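Local coordinates for protein predicted DNA-binding transcriptional regulator (Aliivibrio fischeri ES114, PDB 7DWN) that probably binds promoter DNA as a tetrameric transcriptional regulator of the LysR family, with a helix-turn-helix domain joined to an effector-binding-type domain, at residues A[147-152]-A[200-205]; A[237-242]-A[262-267]. All coordinates share one frame; numbering follows the deposited sequence.

Interaction 1: A[147-152]-A[200-205]; sequences LAFDDD and SYMGRQ
Phe149, the last residue of strand 145-149, meets the first turn of helix 201-209 through Tyr201 and Met202. Its CB lies over one face of the Tyr201 ring, 4.0 Å from the ring centroid and 27° off the normal, a CH-pi contact whose shortest approach is 3.6 Å, from Phe149 CB to Tyr201 CD2. CG and CD1 still border the same side of the tyrosine, at CD2 and CE2, but the phenyl ring then slides past it: the two planes are only 18° from parallel, yet the centroids stand 5.6 Å apart and overlap is slight. With CG anti to the carbonyl carbon (chi1 -67°), the ring reaches on to Met202, where CE1 and CZ meet the methyl, Phe149 CZ to Met202 CE at 3.6 Å. Met202 SD follows at 5.5 Å from the Phe149 centroid, an oblique Met-aromatic contact made by an extended, pliable chain.

Asp150 continues the packing along the tyrosine. Its backbone N sits above the ring face near the rim, and Asp150 CB approaches Tyr201 OH at 3.7 Å. The carboxylate turns elsewhere, OD1 forming a salt bridge with Arg155, while the tyrosine hydroxyl accepts from Glu267 N on the adjoining strand.

Tyrosine suits this place because its face can pack while its hydroxyl reaches a backbone group. A MES molecule, probably from the crystallisation liquor, bonds to Met202 N; its place is consistent with the cleft where LysR relatives bind effectors. The two segments share no hydrogen bond, so their contact probably rests on van der Waals, CH-pi and sulfur-aromatic packing.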
ATOM      1  N   LEU A 147      22.041  14.455  -3.628  1.00 32.11           N
ATOM      2  CA  LEU A 147      22.563  15.790  -3.912  1.00 24.40           C
ATOM      3  C   LEU A 147      21.361  16.695  -4.139  1.00 30.50           C
ATOM      4  O   LEU A 147      20.719  16.635  -5.190  1.00 42.01           O
ATOM      5  CB  LEU A 147      23.497  15.773  -5.118  1.00 23.90           C
ATOM      6  CG  LEU A 147      24.983  15.478  -4.897  1.00 40.41           C
ATOM      7  CD1 LEU A 147      25.204  14.147  -4.195  1.00 56.23           C
ATOM      8  CD2 LEU A 147      25.716  15.505  -6.226  1.00 26.28           C
ATOM      9  N   ALA A 148      21.037  17.529  -3.153  1.00 33.43           N
ATOM     10  CA  ALA A 148      19.818  18.323  -3.248  1.00 23.95           C
ATOM     11  C   ALA A 148      20.074  19.703  -2.665  1.00 32.05           C
ATOM     12  O   ALA A 148      21.180  20.015  -2.225  1.00 30.59           O
ATOM     13  CB  ALA A 148      18.645  17.623  -2.553  1.00 16.58           C
ATOM     14  N   PHE A 149      19.052  20.548  -2.691  1.00 32.09           N
ATOM     15  CA  PHE A 149      19.181  21.890  -2.152  1.00 30.32           C
ATOM     16  C   PHE A 149      18.752  21.921  -0.688  1.00 34.81           C
ATOM     17  O   PHE A 149      18.299  20.922  -0.123  1.00 37.88           O
ATOM     18  CB  PHE A 149      18.369  22.884  -2.984  1.00 32.24           C
ATOM     19  CG  PHE A 149      18.896  23.078  -4.378  1.00 28.68           C
ATOM     20  CD1 PHE A 149      19.956  23.938  -4.621  1.00 24.23           C
ATOM     21  CD2 PHE A 149      18.337  22.394  -5.444  1.00 18.07           C
ATOM     22  CE1 PHE A 149      20.447  24.114  -5.901  1.00 29.57           C
ATOM     23  CE2 PHE A 149      18.821  22.566  -6.725  1.00 24.57           C
ATOM     24  CZ  PHE A 149      19.877  23.428  -6.955  1.00 27.46           C
ATOM     25  N   ASP A 150      18.915  23.092  -0.072  1.00 34.91           N
ATOM     26  CA  ASP A 150      18.656  23.273   1.352  1.00 39.20           C
ATOM     27  C   ASP A 150      17.254  22.808   1.718  1.00 30.96           C
ATOM     28  O   ASP A 150      16.263  23.294   1.169  1.00 37.34           O
ATOM     29  CB  ASP A 150      18.842  24.749   1.721  1.00 45.48           C
ATOM     30  CG  ASP A 150      18.790  24.995   3.221  1.00 39.75           C
ATOM     31  OD1 ASP A 150      18.959  24.031   3.998  1.00 41.95           O
ATOM     32  OD2 ASP A 150      18.575  26.157   3.626  1.00 45.43           O
ATOM     33  N   ASP A 151      17.176  21.860   2.650  1.00 34.96           N
ATOM     34  CA  ASP A 151      15.909  21.271   3.068  1.00 37.80           C
ATOM     35  C   ASP A 151      15.908  21.136   4.582  1.00 49.45           C
ATOM     36  O   ASP A 151      16.815  20.519   5.148  1.00 45.50           O
ATOM     37  CB  ASP A 151      15.690  19.908   2.405  1.00 36.62           C
ATOM     38  CG  ASP A 151      14.378  19.267   2.804  1.00 52.73           C
ATOM     39  OD1 ASP A 151      13.322  19.685   2.282  1.00 61.79           O
ATOM     40  OD2 ASP A 151      14.401  18.344   3.643  1.00 56.04           O
ATOM     41  N   ASP A 152      14.886  21.702   5.232  1.00 53.65           N
ATOM     42  CA  ASP A 152      14.831  21.706   6.691  1.00 54.94           C
ATOM     43  C   ASP A 152      14.760  20.304   7.284  1.00 52.63           C
ATOM     44  O   ASP A 152      15.135  20.118   8.446  1.00 51.90           O
ATOM     45  CB  ASP A 152      13.632  22.530   7.171  1.00 55.64           C
ATOM     46  CG  ASP A 152      13.796  24.014   6.899  1.00 62.22           C
ATOM     47  OD1 ASP A 152      14.951  24.470   6.769  1.00 62.22           O
ATOM     48  OD2 ASP A 152      12.771  24.725   6.819  1.00 63.97           O
ATOM     49  N   SER A 200       8.419  25.456  -5.133  1.00 46.52           N
ATOM     50  CA  SER A 200       9.751  24.879  -5.169  1.00 39.71           C
ATOM     51  C   SER A 200      10.720  25.742  -4.363  1.00 43.70           C
ATOM     52  O   SER A 200      10.407  26.861  -3.947  1.00 41.57           O
ATOM     53  CB  SER A 200      10.237  24.734  -6.610  1.00 33.20           C
ATOM     54  OG  SER A 200      10.487  26.001  -7.193  1.00 34.49           O
ATOM     55  N   TYR A 201      11.922  25.205  -4.151  1.00 41.80           N
ATOM     56  CA  TYR A 201      12.912  25.880  -3.318  1.00 39.67           C
ATOM     57  C   TYR A 201      13.314  27.228  -3.915  1.00 35.33           C
ATOM     58  O   TYR A 201      13.201  28.274  -3.261  1.00 38.13           O
ATOM     59  CB  TYR A 201      14.123  24.962  -3.135  1.00 41.30           C
ATOM     60  CG  TYR A 201      15.335  25.625  -2.531  1.00 43.47           C
ATOM     61  CD1 TYR A 201      15.376  25.946  -1.181  1.00 36.79           C
ATOM     62  CD2 TYR A 201      16.448  25.913  -3.308  1.00 42.74           C
ATOM     63  CE1 TYR A 201      16.486  26.545  -0.628  1.00 34.45           C
ATOM     64  CE2 TYR A 201      17.563  26.511  -2.763  1.00 31.09           C
ATOM     65  CZ  TYR A 201      17.576  26.825  -1.424  1.00 28.86           C
ATOM     66  OH  TYR A 201      18.683  27.419  -0.875  1.00 36.22           O
ATOM     67  N   MET A 202      13.764  27.224  -5.174  1.00 27.86           N
ATOM     68  CA  MET A 202      14.173  28.470  -5.821  1.00 42.17           C
ATOM     69  C   MET A 202      12.995  29.428  -5.988  1.00 34.96           C
ATOM     70  O   MET A 202      13.149  30.650  -5.847  1.00 41.22           O
ATOM     71  CB  MET A 202      14.828  28.166  -7.171  1.00 41.96           C
ATOM     72  CG  MET A 202      16.109  27.346  -7.059  1.00 41.99           C
ATOM     73  SD  MET A 202      16.933  27.102  -8.643  1.00 43.55           S
ATOM     74  CE  MET A 202      18.541  26.520  -8.107  1.00 33.50           C
ATOM     75  N   GLY A 203      11.808  28.891  -6.283  1.00 28.01           N
ATOM     76  CA  GLY A 203      10.623  29.733  -6.337  1.00 31.83           C
ATOM     77  C   GLY A 203      10.295  30.358  -4.995  1.00 41.85           C
ATOM     78  O   GLY A 203       9.930  31.538  -4.921  1.00 45.68           O
ATOM     79  N   ARG A 204      10.426  29.581  -3.915  1.00 50.61           N
ATOM     80  CA  ARG A 204      10.228  30.138  -2.580  1.00 47.02           C
ATOM     81  C   ARG A 204      11.258  31.215  -2.268  1.00 48.49           C
ATOM     82  O   ARG A 204      10.968  32.145  -1.509  1.00 56.06           O
ATOM     83  CB  ARG A 204      10.275  29.027  -1.526  1.00 49.59           C
ATOM     84  CG  ARG A 204       9.010  28.181  -1.470  1.00 58.64           C
ATOM     85  CD  ARG A 204       9.033  27.164  -0.331  1.00 69.57           C
ATOM     86  NE  ARG A 204       9.801  25.963  -0.653  1.00 72.13           N
ATOM     87  CZ  ARG A 204      10.959  25.639  -0.086  1.00 71.00           C
ATOM     88  NH1 ARG A 204      11.489  26.426   0.841  1.00 71.37           N
ATOM     89  NH2 ARG A 204      11.586  24.524  -0.440  1.00 66.52           N
ATOM     90  N   GLN A 205      12.459  31.116  -2.845  1.00 44.75           N
ATOM     91  CA  GLN A 205      13.435  32.182  -2.643  1.00 45.80           C
ATOM     92  C   GLN A 205      13.049  33.444  -3.412  1.00 45.57           C
ATOM     93  O   GLN A 205      13.180  34.558  -2.890  1.00 53.80           O
ATOM     94  CB  GLN A 205      14.833  31.710  -3.046  1.00 38.85           C
ATOM     95  CG  GLN A 205      15.292  30.438  -2.344  1.00 44.68           C
ATOM     96  CD  GLN A 205      14.999  30.440  -0.856  1.00 47.56           C
ATOM     97  OE1 GLN A 205      15.388  31.358  -0.133  1.00 48.22           O
ATOM     98  NE2 GLN A 205      14.306  29.406  -0.391  1.00 45.22           N
TER

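Interaction 2: A[237-242]-A[262-267]; sequences IAWLPA and LRLPIE
Trp239 and Leu262 form the single hydrogen bond across this contact, from indole NE1 to the backbone O of Leu262 at 3.2 Å. The oxygen lies at the ring edge, only 8° out of the indole plane, and the N-H points to it at 151°; seen from the acceptor, the donor stands above the carbonyl plane. Tryptophan suits the spot because a large apolar group can be buried here while its one polar atom is satisfied.

The remaining contacts are apolar. Leu264 CD1 approaches Trp239 CD1 at 4.0 Å, obliquely to the ring, close beside the bonded nitrogen. Farther along, Pro241 CB meets Ile266 CD1 at 4.2 Å. Ile266 has CG1 between its backbone N and carbonyl carbon (chi1 54°), and the extended CG1-CD1 arm carries the methyl to the proline. Leu264 and Ile266, with no polar atoms in their side chains, suit this buried place, and Pro241 offers a rigid apolar ring to the isoleucine methyl.

Strands 238-241 and 264-272 both pair antiparallel with strand 160-174, and these side chains bridge their backbones. Helix 201-209 packs on the cluster, with Val206 and Ile209 against Trp239 and Ile209 also on Leu264, while the Trp193 ring meets the indole at a steep angle.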
ATOM      1  N   ILE A 237      13.009  37.347 -18.355  1.00 34.02           N
ATOM      2  CA  ILE A 237      14.047  37.350 -17.335  1.00 46.91           C
ATOM      3  C   ILE A 237      13.847  36.149 -16.427  1.00 43.56           C
ATOM      4  O   ILE A 237      12.753  35.585 -16.332  1.00 43.16           O
ATOM      5  CB  ILE A 237      14.050  38.645 -16.503  1.00 40.75           C
ATOM      6  CG1 ILE A 237      12.759  38.754 -15.687  1.00 48.51           C
ATOM      7  CG2 ILE A 237      14.209  39.833 -17.405  1.00 36.61           C
ATOM      8  CD1 ILE A 237      12.952  39.427 -14.352  1.00 59.42           C
ATOM      9  N   ALA A 238      14.916  35.770 -15.729  1.00 42.83           N
ATOM     10  CA  ALA A 238      14.740  34.689 -14.767  1.00 37.90           C
ATOM     11  C   ALA A 238      15.829  34.745 -13.707  1.00 38.77           C
ATOM     12  O   ALA A 238      16.928  35.240 -13.953  1.00 38.88           O
ATOM     13  CB  ALA A 238      14.741  33.317 -15.453  1.00 35.65           C
ATOM     14  N   TRP A 239      15.503  34.230 -12.522  1.00 33.79           N
ATOM     15  CA  TRP A 239      16.478  34.061 -11.453  1.00 33.83           C
ATOM     16  C   TRP A 239      17.154  32.712 -11.655  1.00 33.56           C
ATOM     17  O   TRP A 239      16.569  31.663 -11.377  1.00 39.75           O
ATOM     18  CB  TRP A 239      15.815  34.159 -10.083  1.00 40.16           C
ATOM     19  CG  TRP A 239      15.687  35.565  -9.589  1.00 44.41           C
ATOM     20  CD1 TRP A 239      16.508  36.202  -8.704  1.00 41.33           C
ATOM     21  CD2 TRP A 239      14.682  36.513  -9.959  1.00 37.38           C
ATOM     22  NE1 TRP A 239      16.072  37.490  -8.497  1.00 41.07           N
ATOM     23  CE2 TRP A 239      14.953  37.705  -9.257  1.00 38.30           C
ATOM     24  CE3 TRP A 239      13.580  36.469 -10.817  1.00 34.87           C
ATOM     25  CZ2 TRP A 239      14.160  38.844  -9.391  1.00 41.07           C
ATOM     26  CZ3 TRP A 239      12.794  37.597 -10.943  1.00 35.49           C
ATOM     27  CH2 TRP A 239      13.087  38.769 -10.234  1.00 36.13           C
ATOM     28  N   LEU A 240      18.383  32.739 -12.141  1.00 32.93           N
ATOM     29  CA  LEU A 240      19.099  31.509 -12.413  1.00 33.00           C
ATOM     30  C   LEU A 240      20.253  31.331 -11.437  1.00 41.67           C
ATOM     31  O   LEU A 240      20.872  32.319 -11.025  1.00 42.58           O
ATOM     32  CB  LEU A 240      19.637  31.497 -13.848  1.00 33.29           C
ATOM     33  CG  LEU A 240      18.566  31.681 -14.924  1.00 38.83           C
ATOM     34  CD1 LEU A 240      19.170  31.629 -16.318  1.00 41.06           C
ATOM     35  CD2 LEU A 240      17.491  30.623 -14.762  1.00 33.43           C
ATOM     36  N   PRO A 241      20.546  30.098 -11.027  1.00 46.96           N
ATOM     37  CA  PRO A 241      21.715  29.870 -10.173  1.00 44.80           C
ATOM     38  C   PRO A 241      22.990  30.244 -10.910  1.00 47.75           C
ATOM     39  O   PRO A 241      23.143  29.975 -12.103  1.00 43.68           O
ATOM     40  CB  PRO A 241      21.649  28.369  -9.869  1.00 42.88           C
ATOM     41  CG  PRO A 241      20.825  27.792 -10.971  1.00 51.42           C
ATOM     42  CD  PRO A 241      19.817  28.851 -11.309  1.00 43.76           C
ATOM     43  N   ALA A 242      23.908  30.877 -10.182  1.00 39.53           N
ATOM     44  CA  ALA A 242      25.073  31.468 -10.828  1.00 35.27           C
ATOM     45  C   ALA A 242      25.996  30.411 -11.422  1.00 33.29           C
ATOM     46  O   ALA A 242      26.683  30.683 -12.413  1.00 36.89           O
ATOM     47  CB  ALA A 242      25.830  32.347  -9.837  1.00 51.09           C
ATOM     48  N   LEU A 262      18.491  41.978  -4.939  1.00 63.99           N
ATOM     49  CA  LEU A 262      17.718  41.003  -5.698  1.00 61.44           C
ATOM     50  C   LEU A 262      18.453  39.679  -5.863  1.00 63.41           C
ATOM     51  O   LEU A 262      17.809  38.661  -6.135  1.00 65.33           O
ATOM     52  CB  LEU A 262      17.352  41.565  -7.074  1.00 58.74           C
ATOM     53  CG  LEU A 262      16.420  42.778  -7.091  1.00 54.99           C
ATOM     54  CD1 LEU A 262      16.069  43.169  -8.518  1.00 60.45           C
ATOM     55  CD2 LEU A 262      15.163  42.504  -6.283  1.00 49.66           C
ATOM     56  N   ARG A 263      19.776  39.672  -5.709  1.00 57.63           N
ATOM     57  CA  ARG A 263      20.538  38.429  -5.739  1.00 60.75           C
ATOM     58  C   ARG A 263      20.256  37.637  -4.468  1.00 60.26           C
ATOM     59  O   ARG A 263      20.499  38.127  -3.360  1.00 59.14           O
ATOM     60  CB  ARG A 263      22.029  38.728  -5.874  1.00 54.83           C
ATOM     61  CG  ARG A 263      22.404  39.521  -7.120  1.00 53.56           C
ATOM     62  CD  ARG A 263      23.908  39.750  -7.188  1.00 60.84           C
ATOM     63  NE  ARG A 263      24.341  40.301  -8.470  1.00 67.01           N
ATOM     64  CZ  ARG A 263      24.511  41.597  -8.712  1.00 69.82           C
ATOM     65  NH1 ARG A 263      24.282  42.487  -7.757  1.00 75.11           N
ATOM     66  NH2 ARG A 263      24.912  42.007  -9.907  1.00 71.00           N
ATOM     67  N   LEU A 264      19.745  36.414  -4.618  1.00 50.41           N
ATOM     68  CA  LEU A 264      19.233  35.690  -3.458  1.00 39.47           C
ATOM     69  C   LEU A 264      20.143  34.532  -3.091  1.00 40.25           C
ATOM     70  O   LEU A 264      20.499  33.740  -3.968  1.00 37.74           O
ATOM     71  CB  LEU A 264      17.824  35.169  -3.746  1.00 47.02           C
ATOM     72  CG  LEU A 264      16.810  36.234  -4.160  1.00 48.50           C
ATOM     73  CD1 LEU A 264      15.623  35.590  -4.852  1.00 52.01           C
ATOM     74  CD2 LEU A 264      16.360  37.037  -2.952  1.00 46.26           C
ATOM     75  N   PRO A 265      20.532  34.373  -1.829  1.00 46.55           N
ATOM     76  CA  PRO A 265      21.400  33.244  -1.474  1.00 37.55           C
ATOM     77  C   PRO A 265      20.654  31.918  -1.524  1.00 35.13           C
ATOM     78  O   PRO A 265      19.480  31.828  -1.159  1.00 35.43           O
ATOM     79  CB  PRO A 265      21.852  33.579  -0.048  1.00 35.56           C
ATOM     80  CG  PRO A 265      20.757  34.424   0.495  1.00 40.30           C
ATOM     81  CD  PRO A 265      20.249  35.236  -0.668  1.00 48.36           C
ATOM     82  N   ILE A 266      21.352  30.885  -2.001  1.00 39.07           N
ATOM     83  CA  ILE A 266      20.888  29.504  -1.948  1.00 40.32           C
ATOM     84  C   ILE A 266      22.068  28.634  -1.535  1.00 45.43           C
ATOM     85  O   ILE A 266      23.229  29.015  -1.685  1.00 48.96           O
ATOM     86  CB  ILE A 266      20.301  29.008  -3.292  1.00 36.28           C
ATOM     87  CG1 ILE A 266      21.298  29.219  -4.436  1.00 42.53           C
ATOM     88  CG2 ILE A 266      18.973  29.691  -3.592  1.00 39.23           C
ATOM     89  CD1 ILE A 266      20.822  28.659  -5.768  1.00 51.52           C
ATOM     90  N   GLU A 267      21.762  27.458  -0.996  1.00 40.58           N
ATOM     91  CA  GLU A 267      22.782  26.514  -0.557  1.00 38.68           C
ATOM     92  C   GLU A 267      22.427  25.133  -1.079  1.00 34.45           C
ATOM     93  O   GLU A 267      21.245  24.786  -1.154  1.00 33.72           O
ATOM     94  CB  GLU A 267      22.886  26.471   0.973  1.00 38.28           C
ATOM     95  CG  GLU A 267      23.141  27.815   1.627  1.00 45.63           C
ATOM     96  CD  GLU A 267      22.758  27.823   3.092  1.00 46.11           C
ATOM     97  OE1 GLU A 267      22.302  26.771   3.590  1.00 48.52           O
ATOM     98  OE2 GLU A 267      22.907  28.879   3.742  1.00 50.01           O
TER

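In the fold
Interactions 1 and 2 adjoin within the LysR substrate-binding domain, their centres about 12 Å apart. Helix 201-209, a partner in interaction 1, also packs on interaction 2, and strand 264-272 of interaction 2 pairs with strand 145-149 of interaction 1. They join directly where Asp150 N probably bonds to Glu267 O, where Tyr201 packs on Ile266, and where Gln205 O lies against Leu264 CD1. Interaction 2 is wholly buried, built on an indole flanked by aliphatic side chains, with its one cross-contact hydrogen bond enclosed. Interaction 1 is only partly buried and lies nearer the MES molecule; its packing is aromatic and sulfur-rich, and it includes an aspartate whose carboxylate turns to Arg155.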